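Local coordinates for mandelate racemase/muconate lactonizing enzyme-like protein (Roseovarius sp. TM1035, PDB 3RCY) that probably catalyses a magnesium-dependent reaction of the enolase superfamily, such as sugar-acid dehydration or isomerisation, at residues R127-L132 with M334-E339; N123-A128 with R352-Y357; L135-I140 with A150-A155; E40-S45 with L385-Q390. All blocks are in the same frame, centred on the assembly; numbering follows the deposited sequence.

Contact 1. Residues R127-L132 with M334-E339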
loop_
_atom_site.group_PDB
_atom_site.type_symbol
_atom_site.label_atom_id
_atom_site.label_comp_id
_atom_site.label_asym_id
_atom_site.label_seq_id
_atom_site.Cartn_x
_atom_site.Cartn_y
_atom_site.Cartn_z
ATOM N N ARG A 127 0.458 0.261 38.441
ATOM C CA ARG A 127 -0.993 0.381 38.396
ATOM C C ARG A 127 -1.634 -0.998 38.234
ATOM O O ARG A 127 -1.247 -1.764 37.349
ATOM C CB ARG A 127 -1.388 1.287 37.239
ATOM C CG ARG A 127 -2.829 1.702 37.231
ATOM C CD ARG A 127 -3.080 2.697 36.100
ATOM N NE ARG A 127 -4.501 2.994 35.983
ATOM C CZ ARG A 127 -5.071 3.600 34.948
ATOM N NH1 ARG A 127 -4.345 3.976 33.901
ATOM N NH2 ARG A 127 -6.380 3.817 34.959
ATOM N N ALA A 128 -2.594 -1.314 39.102
ATOM C CA ALA A 128 -3.293 -2.598 39.051
ATOM C C ALA A 128 -4.739 -2.427 38.610
ATOM O O ALA A 128 -5.319 -1.343 38.740
ATOM C CB ALA A 128 -3.246 -3.295 40.425
ATOM N N TYR A 129 -5.324 -3.501 38.095
ATOM C CA TYR A 129 -6.768 -3.532 37.871
ATOM C C TYR A 129 -7.332 -4.911 38.186
ATOM O O TYR A 129 -6.585 -5.884 38.323
ATOM C CB TYR A 129 -7.120 -3.120 36.437
ATOM C CG TYR A 129 -6.964 -4.190 35.363
ATOM C CD1 TYR A 129 -5.783 -4.295 34.631
ATOM C CD2 TYR A 129 -8.016 -5.067 35.046
ATOM C CE1 TYR A 129 -5.634 -5.241 33.630
ATOM C CE2 TYR A 129 -7.878 -6.028 34.041
ATOM C CZ TYR A 129 -6.680 -6.104 33.335
ATOM O OH TYR A 129 -6.511 -7.032 32.339
ATOM N N THR A 130 -8.653 -4.996 38.253
ATOM C CA THR A 130 -9.321 -6.272 38.471
ATOM C C THR A 130 -10.588 -6.370 37.629
ATOM O O THR A 130 -11.152 -5.345 37.234
ATOM C CB THR A 130 -9.636 -6.488 39.991
ATOM O OG1 THR A 130 -10.292 -7.746 40.188
ATOM C CG2 THR A 130 -10.499 -5.373 40.547
ATOM N N TYR A 131 -11.011 -7.599 37.331
ATOM C CA TYR A 131 -12.379 -7.858 36.896
ATOM C C TYR A 131 -13.338 -7.408 37.990
ATOM O O TYR A 131 -12.970 -7.361 39.167
ATOM C CB TYR A 131 -12.618 -9.354 36.702
ATOM C CG TYR A 131 -12.443 -9.901 35.311
ATOM C CD1 TYR A 131 -11.489 -10.895 35.061
ATOM C CD2 TYR A 131 -13.239 -9.462 34.252
ATOM C CE1 TYR A 131 -11.319 -11.434 33.795
ATOM C CE2 TYR A 131 -13.080 -9.996 32.967
ATOM C CZ TYR A 131 -12.111 -10.985 32.751
ATOM O OH TYR A 131 -11.915 -11.532 31.496
ATOM N N LEU A 132 -14.573 -7.112 37.595
ATOM C CA LEU A 132 -15.668 -6.954 38.543
ATOM C C LEU A 132 -16.209 -8.328 38.940
ATOM O O LEU A 132 -16.763 -9.053 38.111
ATOM C CB LEU A 132 -16.784 -6.094 37.949
ATOM C CG LEU A 132 -16.357 -4.673 37.573
ATOM C CD1 LEU A 132 -17.489 -3.919 36.889
ATOM C CD2 LEU A 132 -15.872 -3.941 38.820
ATOM N N MET A 334 -0.824 -1.304 32.933
ATOM C CA MET A 334 -1.342 -1.794 34.211
ATOM C C MET A 334 -1.225 -3.322 34.302
ATOM O O MET A 334 -1.030 -3.988 33.281
ATOM C CB MET A 334 -2.798 -1.340 34.419
ATOM C CG MET A 334 -3.771 -1.766 33.310
ATOM S SD MET A 334 -5.447 -1.126 33.546
ATOM C CE MET A 334 -5.280 0.587 33.034
ATOM N N CYS A 335 -1.326 -3.862 35.520
ATOM C CA CYS A 335 -1.263 -5.310 35.745
ATOM C C CYS A 335 -2.590 -5.857 36.234
ATOM O O CYS A 335 -3.084 -5.454 37.290
ATOM C CB CYS A 335 -0.175 -5.667 36.766
ATOM S SG CYS A 335 1.467 -5.752 36.066
ATOM N N GLU A 336 -3.158 -6.784 35.468
ATOM C CA GLU A 336 -4.341 -7.537 35.894
ATOM C C GLU A 336 -4.033 -8.257 37.205
ATOM O O GLU A 336 -2.956 -8.815 37.360
ATOM C CB GLU A 336 -4.720 -8.550 34.804
ATOM C CG GLU A 336 -6.103 -9.175 34.942
ATOM C CD GLU A 336 -6.588 -9.831 33.643
ATOM O OE1 GLU A 336 -5.759 -10.096 32.743
ATOM O OE2 GLU A 336 -7.811 -10.081 33.521
ATOM N N SER A 337 -4.987 -8.237 38.135
ATOM C CA SER A 337 -4.811 -8.839 39.452
ATOM C C SER A 337 -6.094 -9.521 39.929
ATOM O O SER A 337 -7.207 -9.141 39.540
ATOM C CB SER A 337 -4.357 -7.782 40.471
ATOM O OG SER A 337 -3.226 -7.058 39.993
ATOM N N ILE A 338 -5.928 -10.544 40.762
ATOM C CA ILE A 338 -7.054 -11.286 41.318
ATOM C C ILE A 338 -6.852 -11.395 42.825
ATOM O O ILE A 338 -5.858 -11.973 43.297
ATOM C CB ILE A 338 -7.198 -12.708 40.697
ATOM C CG1 ILE A 338 -7.226 -12.641 39.161
ATOM C CG2 ILE A 338 -8.466 -13.403 41.245
ATOM C CD1 ILE A 338 -7.224 -14.011 38.461
ATOM N N GLU A 339 -7.783 -10.820 43.578
ATOM C CA GLU A 339 -7.691 -10.823 45.030
ATOM C C GLU A 339 -8.592 -11.903 45.622
ATOM O O GLU A 339 -9.809 -11.736 45.667
ATOM C CB GLU A 339 -8.072 -9.447 45.580
ATOM C CG GLU A 339 -7.567 -9.157 46.982
ATOM C CD GLU A 339 -8.264 -7.962 47.630
ATOM O OE1 GLU A 339 -8.963 -7.207 46.910
ATOM O OE2 GLU A 339 -8.118 -7.783 48.864
HETATM O O HOH W 1 -9.575 -8.859 42.470
HETATM O O HOH W 2 -9.260 -9.918 37.991
#
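Strand 126-131 and residues 334-337 pair as parallel strands, though the touching parts diverge by 48° end to end, with Ala128 bridged to Cys335 and Tyr129 to Glu336: Cys335 N donates to Arg127 O (2.8 Å), Tyr129 N to Cys335 O (3.1 Å) and Ser337 N to Tyr129 O (2.9 Å). The Tyr129 ring reaches across to the neighbouring strand, where Glu336 CA sits over one face, 3.8 Å from the ring centroid and 23° off the normal, a CH-pi contact, while Met334 SD approaches obliquely, 3.4 Å from Tyr129 CD1, as a Met-aromatic contact. Met334 CG stands between its backbone N and carbonyl carbon (chi1 57°), and a bend at chi3 brings CE over the centre of one face of the Arg127 guanidinium, 3.6 Å from CZ. That guanidinium is held by Thr163 and by a salt bridge to Asp205. Tyr129 OH bonds to Lys166, which also forms a salt bridge with Glu336 OE2; Leu312 N holds Glu336 OE1. This is the closing seam of the enolase-superfamily barrel, where first and last parallel strands meet, the nearest side-chain atom of Tyr131 about 4 Å from the bound magnesium ion.

Contact 2. Residues N123-A128 with R352-Y357; sequences NPRIRA and RVEGGY
The side chains of Arg125 and Tyr357 cross at about a right angle, guanidinium and ring planes 42° apart, with Tyr357 CB over the centre of one guanidinium face, 3.5 Å from Arg125 CZ. Bends at chi2 and chi3 (79° at the latter) fold the arginine over the turn. Further along, the Tyr357 ring lies against the backbone of strand 126-131, its CD2 3.6 Å from Arg127 CA. Next to the bridge between these two residues, Ala128 CB touches Val353 CG1 at 4.0 Å. Hydrogen bonding is mostly backbone: Ala128 N donates to Gly356 O (3.0 Å), beside the antiparallel non-hydrogen-bonded pair Arg127-Tyr357, and water 3 donates to both Ala128 O and Gly356 O. Tyr357 CA adds a CA-H...O contact to Ile126 O at 3.3 Å. The type I' turn from Glu354 to Tyr357, with positive phi at Gly355 and Gly356, is closed by paired backbone bonds between its end residues. Arg125 NH1 makes a weak bond to Glu354 O (3.4 Å), but the Glu354 carboxylate can act on Arg125 only through its charge, no N-H pointing at OE1, which is 4.4 Å from NH1. The chemistry implies a beta hairpin laid against strand 126-131 by one direct main-chain bond, a water bridge and a CA-H...O contact, with the exposed arginine held mainly by packing and diffuse electrostatics.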
loop_
_atom_site.group_PDB
_atom_site.type_symbol
_atom_site.label_atom_id
_atom_site.label_comp_id
_atom_site.label_asym_id
_atom_site.label_seq_id
_atom_site.Cartn_x
_atom_site.Cartn_y
_atom_site.Cartn_z
ATOM N N ASN A 123 9.529 1.398 37.537
ATOM C CA ASN A 123 8.251 1.723 38.162
ATOM C C ASN A 123 8.188 1.370 39.646
ATOM O O ASN A 123 7.977 0.204 39.993
ATOM C CB ASN A 123 7.117 1.021 37.406
ATOM C CG ASN A 123 7.193 1.264 35.921
ATOM O OD1 ASN A 123 7.025 2.391 35.472
ATOM N ND2 ASN A 123 7.483 0.216 35.151
ATOM N N PRO A 124 8.356 2.380 40.522
ATOM C CA PRO A 124 8.256 2.176 41.975
ATOM C C PRO A 124 6.861 1.708 42.426
ATOM O O PRO A 124 6.750 1.047 43.451
ATOM C CB PRO A 124 8.587 3.559 42.558
ATOM C CG PRO A 124 9.305 4.292 41.469
ATOM C CD PRO A 124 8.712 3.772 40.183
ATOM N N ARG A 125 5.815 2.066 41.678
ATOM C CA ARG A 125 4.468 1.545 41.913
ATOM C C ARG A 125 3.792 1.209 40.568
ATOM O O ARG A 125 3.803 2.019 39.619
ATOM C CB ARG A 125 3.603 2.521 42.735
ATOM C CG ARG A 125 4.081 2.766 44.182
ATOM C CD ARG A 125 2.932 2.742 45.207
ATOM N NE ARG A 125 2.527 1.378 45.550
ATOM C CZ ARG A 125 1.505 1.057 46.348
ATOM N NH1 ARG A 125 1.228 -0.223 46.582
ATOM N NH2 ARG A 125 0.750 2.002 46.907
ATOM N N ILE A 126 3.227 0.009 40.502
ATOM C CA ILE A 126 2.604 -0.496 39.286
ATOM C C ILE A 126 1.082 -0.395 39.408
ATOM O O ILE A 126 0.492 -0.887 40.369
ATOM C CB ILE A 126 3.035 -1.958 39.014
ATOM C CG1 ILE A 126 4.566 -2.040 38.860
ATOM C CG2 ILE A 126 2.307 -2.524 37.796
ATOM C CD1 ILE A 126 5.166 -3.422 39.171
ATOM N N ARG A 127 0.458 0.261 38.441
ATOM C CA ARG A 127 -0.993 0.381 38.396
ATOM C C ARG A 127 -1.634 -0.998 38.234
ATOM O O ARG A 127 -1.247 -1.764 37.349
ATOM C CB ARG A 127 -1.388 1.287 37.239
ATOM C CG ARG A 127 -2.829 1.702 37.231
ATOM C CD ARG A 127 -3.080 2.697 36.100
ATOM N NE ARG A 127 -4.501 2.994 35.983
ATOM C CZ ARG A 127 -5.071 3.600 34.948
ATOM N NH1 ARG A 127 -4.345 3.976 33.901
ATOM N NH2 ARG A 127 -6.380 3.817 34.959
ATOM N N ALA A 128 -2.594 -1.314 39.102
ATOM C CA ALA A 128 -3.293 -2.598 39.051
ATOM C C ALA A 128 -4.739 -2.427 38.610
ATOM O O ALA A 128 -5.319 -1.343 38.740
ATOM C CB ALA A 128 -3.246 -3.295 40.425
ATOM N N ARG A 352 1.266 -7.881 47.211
ATOM C CA ARG A 352 -0.151 -7.516 47.323
ATOM C C ARG A 352 -0.487 -6.227 46.586
ATOM O O ARG A 352 0.367 -5.343 46.438
ATOM C CB ARG A 352 -0.558 -7.369 48.797
ATOM C CG ARG A 352 -0.716 -8.685 49.537
ATOM C CD ARG A 352 -0.808 -8.476 51.024
ATOM N NE ARG A 352 -1.015 -9.743 51.709
ATOM C CZ ARG A 352 -0.770 -9.957 52.997
ATOM N NH1 ARG A 352 -0.283 -8.989 53.766
ATOM N NH2 ARG A 352 -1.000 -11.156 53.509
ATOM N N VAL A 353 -1.734 -6.128 46.125
ATOM C CA VAL A 353 -2.273 -4.857 45.647
ATOM C C VAL A 353 -2.642 -4.024 46.875
ATOM O O VAL A 353 -3.401 -4.476 47.728
ATOM C CB VAL A 353 -3.523 -5.044 44.737
ATOM C CG1 VAL A 353 -4.102 -3.688 44.316
ATOM C CG2 VAL A 353 -3.182 -5.874 43.511
ATOM N N GLU A 354 -2.095 -2.820 46.969
ATOM C CA GLU A 354 -2.423 -1.921 48.072
ATOM C C GLU A 354 -2.862 -0.562 47.523
ATOM O O GLU A 354 -2.107 0.104 46.812
ATOM C CB GLU A 354 -1.235 -1.815 49.046
ATOM C CG GLU A 354 -0.920 -3.156 49.718
ATOM C CD GLU A 354 0.287 -3.131 50.643
ATOM O OE1 GLU A 354 1.176 -2.260 50.478
ATOM O OE2 GLU A 354 0.343 -4.014 51.533
ATOM N N GLY A 355 -4.102 -0.182 47.817
ATOM C CA GLY A 355 -4.685 1.062 47.299
ATOM C C GLY A 355 -4.615 1.182 45.781
ATOM O O GLY A 355 -4.313 2.255 45.251
ATOM N N GLY A 356 -4.873 0.073 45.091
ATOM C CA GLY A 356 -4.893 0.037 43.628
ATOM C C GLY A 356 -3.540 -0.091 42.945
ATOM O O GLY A 356 -3.456 -0.032 41.720
ATOM N N TYR A 357 -2.478 -0.268 43.729
ATOM C CA TYR A 357 -1.121 -0.318 43.188
ATOM C C TYR A 357 -0.290 -1.442 43.792
ATOM O O TYR A 357 -0.557 -1.888 44.909
ATOM C CB TYR A 357 -0.417 1.023 43.409
ATOM C CG TYR A 357 -0.950 2.138 42.542
ATOM C CD1 TYR A 357 -2.049 2.904 42.951
ATOM C CD2 TYR A 357 -0.358 2.434 41.321
ATOM C CE1 TYR A 357 -2.549 3.924 42.151
ATOM C CE2 TYR A 357 -0.849 3.459 40.512
ATOM C CZ TYR A 357 -1.943 4.198 40.939
ATOM O OH TYR A 357 -2.433 5.216 40.149
HETATM O O HOH W 3 -5.360 0.915 40.085
#

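Contact 3. Residues L135-I140 with A150-A155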
loop_
_atom_site.group_PDB
_atom_site.type_symbol
_atom_site.label_atom_id
_atom_site.label_comp_id
_atom_site.label_asym_id
_atom_site.label_seq_id
_atom_site.Cartn_x
_atom_site.Cartn_y
_atom_site.Cartn_z
ATOM N N LEU A 135 -20.065 -9.315 44.637
ATOM C CA LEU A 135 -19.971 -9.018 46.059
ATOM C C LEU A 135 -20.716 -10.108 46.843
ATOM O O LEU A 135 -21.449 -10.896 46.243
ATOM C CB LEU A 135 -20.544 -7.619 46.337
ATOM C CG LEU A 135 -19.730 -6.448 45.754
ATOM C CD1 LEU A 135 -20.404 -5.110 46.051
ATOM C CD2 LEU A 135 -18.285 -6.452 46.269
ATOM N N PRO A 136 -20.530 -10.174 48.176
ATOM C CA PRO A 136 -21.119 -11.292 48.951
ATOM C C PRO A 136 -22.647 -11.440 48.887
ATOM O O PRO A 136 -23.156 -12.546 49.067
ATOM C CB PRO A 136 -20.671 -10.994 50.383
ATOM C CG PRO A 136 -19.397 -10.233 50.213
ATOM C CD PRO A 136 -19.633 -9.355 49.013
ATOM N N HIS A 137 -23.369 -10.355 48.624
ATOM C CA HIS A 137 -24.836 -10.417 48.520
ATOM C C HIS A 137 -25.336 -10.671 47.089
ATOM O O HIS A 137 -26.538 -10.836 46.871
ATOM C CB HIS A 137 -25.461 -9.134 49.068
ATOM C CG HIS A 137 -25.187 -7.926 48.225
ATOM N ND1 HIS A 137 -23.912 -7.456 47.994
ATOM C CD2 HIS A 137 -26.023 -7.099 47.551
ATOM C CE1 HIS A 137 -23.975 -6.388 47.218
ATOM N NE2 HIS A 137 -25.245 -6.151 46.937
ATOM N N HIS A 138 -24.418 -10.696 46.123
ATOM C CA HIS A 138 -24.773 -10.929 44.724
ATOM C C HIS A 138 -24.903 -12.420 44.437
ATOM O O HIS A 138 -23.945 -13.167 44.649
ATOM C CB HIS A 138 -23.700 -10.370 43.781
ATOM C CG HIS A 138 -23.610 -8.877 43.758
ATOM N ND1 HIS A 138 -22.448 -8.211 43.429
ATOM C CD2 HIS A 138 -24.533 -7.921 44.015
ATOM C CE1 HIS A 138 -22.663 -6.908 43.474
ATOM N NE2 HIS A 138 -23.921 -6.706 43.825
ATOM N N PRO A 139 -26.069 -12.858 43.924
ATOM C CA PRO A 139 -26.117 -14.231 43.395
ATOM C C PRO A 139 -25.169 -14.330 42.196
ATOM O O PRO A 139 -25.207 -13.470 41.302
ATOM C CB PRO A 139 -27.580 -14.399 42.953
ATOM C CG PRO A 139 -28.333 -13.254 43.587
ATOM C CD PRO A 139 -27.341 -12.138 43.730
ATOM N N ILE A 140 -24.314 -15.351 42.202
ATOM C CA ILE A 140 -23.221 -15.488 41.236
ATOM C C ILE A 140 -23.689 -15.499 39.773
ATOM O O ILE A 140 -23.225 -14.692 38.963
ATOM C CB ILE A 140 -22.352 -16.754 41.526
ATOM C CG1 ILE A 140 -21.908 -16.812 42.998
ATOM C CG2 ILE A 140 -21.154 -16.841 40.564
ATOM C CD1 ILE A 140 -20.887 -15.759 43.406
ATOM N N ALA A 150 -22.957 -5.200 38.744
ATOM C CA ALA A 150 -21.631 -4.818 38.272
ATOM C C ALA A 150 -21.256 -3.411 38.754
ATOM O O ALA A 150 -20.142 -3.196 39.212
ATOM C CB ALA A 150 -21.549 -4.915 36.746
ATOM N N ALA A 151 -22.193 -2.466 38.665
ATOM C CA ALA A 151 -21.934 -1.106 39.130
ATOM C C ALA A 151 -21.617 -1.056 40.633
ATOM O O ALA A 151 -20.759 -0.281 41.050
ATOM C CB ALA A 151 -23.088 -0.170 38.773
ATOM N N GLU A 152 -22.293 -1.889 41.432
ATOM C CA GLU A 152 -21.969 -2.010 42.862
ATOM C C GLU A 152 -20.539 -2.520 43.087
ATOM O O GLU A 152 -19.807 -1.998 43.941
ATOM C CB GLU A 152 -22.972 -2.920 43.586
ATOM C CG GLU A 152 -24.350 -2.311 43.756
ATOM C CD GLU A 152 -25.275 -3.160 44.622
ATOM O OE1 GLU A 152 -25.128 -4.404 44.650
ATOM O OE2 GLU A 152 -26.157 -2.573 45.274
ATOM N N SER A 153 -20.142 -3.535 42.318
ATOM C CA SER A 153 -18.784 -4.072 42.410
ATOM C C SER A 153 -17.755 -3.028 42.001
ATOM O O SER A 153 -16.696 -2.933 42.616
ATOM C CB SER A 153 -18.621 -5.349 41.575
ATOM O OG SER A 153 -19.393 -6.388 42.141
ATOM N N ALA A 154 -18.084 -2.241 40.980
ATOM C CA ALA A 154 -17.207 -1.165 40.509
ATOM C C ALA A 154 -17.007 -0.084 41.577
ATOM O O ALA A 154 -15.877 0.358 41.800
ATOM C CB ALA A 154 -17.749 -0.555 39.225
ATOM N N ALA A 155 -18.108 0.334 42.219
ATOM C CA ALA A 155 -18.064 1.297 43.316
ATOM C C ALA A 155 -17.171 0.791 44.440
ATOM O O ALA A 155 -16.362 1.545 44.981
ATOM C CB ALA A 155 -19.470 1.598 43.841
#
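One carboxylate oxygen, Glu152 OE1, accepts from two consecutive histidines, His137 NE2 at 2.9 Å and His138 NE2 at 2.7 Å. From His138 the bond is the straighter, 162° at the hydrogen, with OE1 in the plane of the imidazole and met nearly along its C-O axis; ring and carboxylate are almost coplanar. His137 reaches the same oxygen from the syn side, but tilted from both planes and bent to 140°. Its CG lies between the backbone N and the carbonyl carbon (chi1 69°), a turn that swings the ring alongside its neighbour, with His138 CD2 over one face. On the other nitrogen of His138, Leu135 N donates to ND1 (2.9 Å) from well out of the ring plane, and His138 N returns a bond to Leu135 O, closing a type I turn. Leu135 CG packs at 3.6 Å from Ser153 OG, whose hydroxyl is bonded to Tyr133 O, and Phe143 meets the His138 ring. An alanine in place of His138 would remove the straighter grip on Glu152 and the acceptor for Leu135 N, and is likely to leave the turn less firmly tied to helix 147-159. With NE2 donating and ND1 accepting, His138 is consistent with the neutral NE2-protonated form; the link between loop and helix is thus probably a carboxylate held by two imidazole N-H groups, its negative charge eased by both.

Contact 4. Residues E40-S45 with L385-Q390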
loop_
_atom_site.group_PDB
_atom_site.type_symbol
_atom_site.label_atom_id
_atom_site.label_comp_id
_atom_site.label_asym_id
_atom_site.label_seq_id
_atom_site.Cartn_x
_atom_site.Cartn_y
_atom_site.Cartn_z
ATOM N N GLU A 40 4.996 -20.904 36.714
ATOM C CA GLU A 40 3.612 -21.289 36.467
ATOM C C GLU A 40 3.356 -21.393 34.967
ATOM O O GLU A 40 3.694 -20.478 34.214
ATOM C CB GLU A 40 2.657 -20.293 37.134
ATOM C CG GLU A 40 1.184 -20.602 36.904
ATOM C CD GLU A 40 0.252 -19.866 37.853
ATOM O OE1 GLU A 40 0.723 -19.109 38.741
ATOM O OE2 GLU A 40 -0.976 -20.057 37.692
ATOM N N CYS A 41 2.807 -22.527 34.534
ATOM C CA CYS A 41 2.478 -22.730 33.121
ATOM C C CYS A 41 1.030 -22.359 32.842
ATOM O O CYS A 41 0.145 -22.611 33.659
ATOM C CB CYS A 41 2.722 -24.181 32.698
ATOM S SG CYS A 41 4.426 -24.726 32.893
ATOM N N TYR A 42 0.801 -21.763 31.680
ATOM C CA TYR A 42 -0.530 -21.380 31.248
ATOM C C TYR A 42 -0.784 -22.070 29.909
ATOM O O TYR A 42 -0.341 -21.599 28.850
ATOM C CB TYR A 42 -0.630 -19.853 31.142
ATOM C CG TYR A 42 -2.049 -19.319 31.087
ATOM C CD1 TYR A 42 -2.876 -19.358 32.214
ATOM C CD2 TYR A 42 -2.558 -18.764 29.915
ATOM C CE1 TYR A 42 -4.179 -18.868 32.172
ATOM C CE2 TYR A 42 -3.861 -18.268 29.858
ATOM C CZ TYR A 42 -4.661 -18.321 30.994
ATOM O OH TYR A 42 -5.949 -17.838 30.946
ATOM N N ALA A 43 -1.462 -23.214 29.974
ATOM C CA ALA A 43 -1.683 -24.068 28.813
ATOM C C ALA A 43 -2.809 -25.059 29.110
ATOM O O ALA A 43 -2.690 -25.883 30.023
ATOM C CB ALA A 43 -0.401 -24.815 28.465
ATOM N N ALA A 44 -3.902 -24.968 28.355
ATOM C CA ALA A 44 -5.054 -25.846 28.584
ATOM C C ALA A 44 -5.707 -26.362 27.306
ATOM O O ALA A 44 -6.887 -26.699 27.316
ATOM C CB ALA A 44 -6.087 -25.159 29.459
ATOM N N SER A 45 -4.952 -26.455 26.215
ATOM C CA SER A 45 -5.475 -27.115 25.010
ATOM C C SER A 45 -5.776 -28.577 25.334
ATOM O O SER A 45 -6.728 -29.154 24.812
ATOM C CB SER A 45 -4.484 -27.035 23.847
ATOM O OG SER A 45 -3.983 -25.714 23.693
ATOM N N LEU A 385 -11.064 -28.449 31.550
ATOM C CA LEU A 385 -9.861 -27.668 31.299
ATOM C C LEU A 385 -9.923 -26.405 32.139
ATOM O O LEU A 385 -10.980 -26.092 32.709
ATOM C CB LEU A 385 -9.735 -27.342 29.807
ATOM C CG LEU A 385 -9.688 -28.576 28.891
ATOM C CD1 LEU A 385 -9.863 -28.185 27.442
ATOM C CD2 LEU A 385 -8.389 -29.338 29.082
ATOM N N HIS A 386 -8.793 -25.696 32.217
ATOM C CA HIS A 386 -8.661 -24.486 33.020
ATOM C C HIS A 386 -9.805 -23.505 32.717
ATOM O O HIS A 386 -10.444 -22.986 33.638
ATOM C CB HIS A 386 -7.277 -23.863 32.787
ATOM C CG HIS A 386 -7.180 -22.420 33.171
ATOM N ND1 HIS A 386 -7.010 -22.003 34.475
ATOM C CD2 HIS A 386 -7.218 -21.293 32.419
ATOM C CE1 HIS A 386 -6.946 -20.684 34.508
ATOM N NE2 HIS A 386 -7.081 -20.229 33.275
ATOM N N LEU A 387 -10.047 -23.281 31.426
ATOM C CA LEU A 387 -11.234 -22.588 30.915
ATOM C C LEU A 387 -11.771 -23.404 29.747
ATOM O O LEU A 387 -11.038 -24.212 29.181
ATOM C CB LEU A 387 -10.878 -21.187 30.413
ATOM C CG LEU A 387 -10.534 -20.122 31.454
ATOM C CD1 LEU A 387 -9.791 -18.966 30.783
ATOM C CD2 LEU A 387 -11.786 -19.632 32.180
ATOM N N GLU A 388 -13.032 -23.185 29.377
ATOM C CA GLU A 388 -13.657 -23.936 28.276
ATOM C C GLU A 388 -14.525 -23.053 27.387
ATOM O O GLU A 388 -15.026 -22.022 27.836
ATOM C CB GLU A 388 -14.473 -25.121 28.815
ATOM C CG GLU A 388 -13.609 -26.289 29.280
ATOM C CD GLU A 388 -14.370 -27.347 30.065
ATOM O OE1 GLU A 388 -15.537 -27.101 30.449
ATOM O OE2 GLU A 388 -13.788 -28.428 30.302
ATOM N N MET A 389 -14.686 -23.459 26.127
ATOM C CA MET A 389 -15.532 -22.734 25.168
ATOM C C MET A 389 -16.836 -23.474 24.893
ATOM O O MET A 389 -16.832 -24.660 24.568
ATOM C CB MET A 389 -14.792 -22.468 23.846
ATOM C CG MET A 389 -13.591 -21.547 23.986
ATOM S SD MET A 389 -12.876 -20.993 22.430
ATOM C CE MET A 389 -13.771 -19.462 22.144
ATOM N N GLN A 390 -17.944 -22.747 25.020
ATOM C CA GLN A 390 -19.301 -23.250 24.774
ATOM C C GLN A 390 -19.457 -23.945 23.415
ATOM O O GLN A 390 -18.831 -23.544 22.434
ATOM C CB GLN A 390 -20.273 -22.069 24.841
ATOM C CG GLN A 390 -21.666 -22.408 25.313
ATOM C CD GLN A 390 -22.521 -21.168 25.487
ATOM O OE1 GLN A 390 -22.588 -20.601 26.578
ATOM N NE2 GLN A 390 -23.166 -20.731 24.408
#
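Tyr42 turns the edge of its ring toward the face of His386 in an offset edge-to-face pair, the planes at 75° and the centroids 5.2 Å apart. The closest approach is between Tyr42 CE1 and His386 NE2, at 3.4 Å. CG anti to the backbone N (chi1 -163° for Tyr42 and 161° for His386) carries each ring away from its own N; the side chains cross at about a right angle. His386 ND1 is hydrogen-bonded to Tyr23 O, which would limit rotation of the imidazole. Segment 40-45 continues from the last strand of the three-stranded sheet in the N-terminal domain of the enolase superfamily, the domain that caps the barrel, and residues 385-390 belong to the C-terminal tail packed back against it. A leucine in place of Tyr42 would remove the aromatic edge and Tyr42 OH, 4.0 Å from Leu387 CD1, and would probably leave the His386 face poorly packed. Beside the ring pair Ala44 points its CB at His386 CB, 3.8 Å away, while Leu385 spreads both methyls beside Ala44 O, CD1 at 3.3 Å. Asp88 and Ser81 of a third subunit bond to Ser45.

From the N terminus, segment 40-45 opens the widest loop, closed by contact 4 only when the tail at 385-390 returns to the N-terminal domain; contacts 1, 2 and 3 all nest inside it. Strand 126-131 then starts contacts 1 and 2 from the same overlapping stretch: contact 1 closes first, at 334-339, and contact 2 at the 352-357 hairpin. These two share Arg127 and Ala128, and their centres lie about 9 Å apart. Contact 3 is the shortest loop, nested within both, joining the loop after the strand to helix 147-159; Leu132 of contact 1 packs on Ala154 of contact 3. Contact 4 lies across the chain's centre from contacts 1 and 2, its centre about 20 Å from that of contact 1.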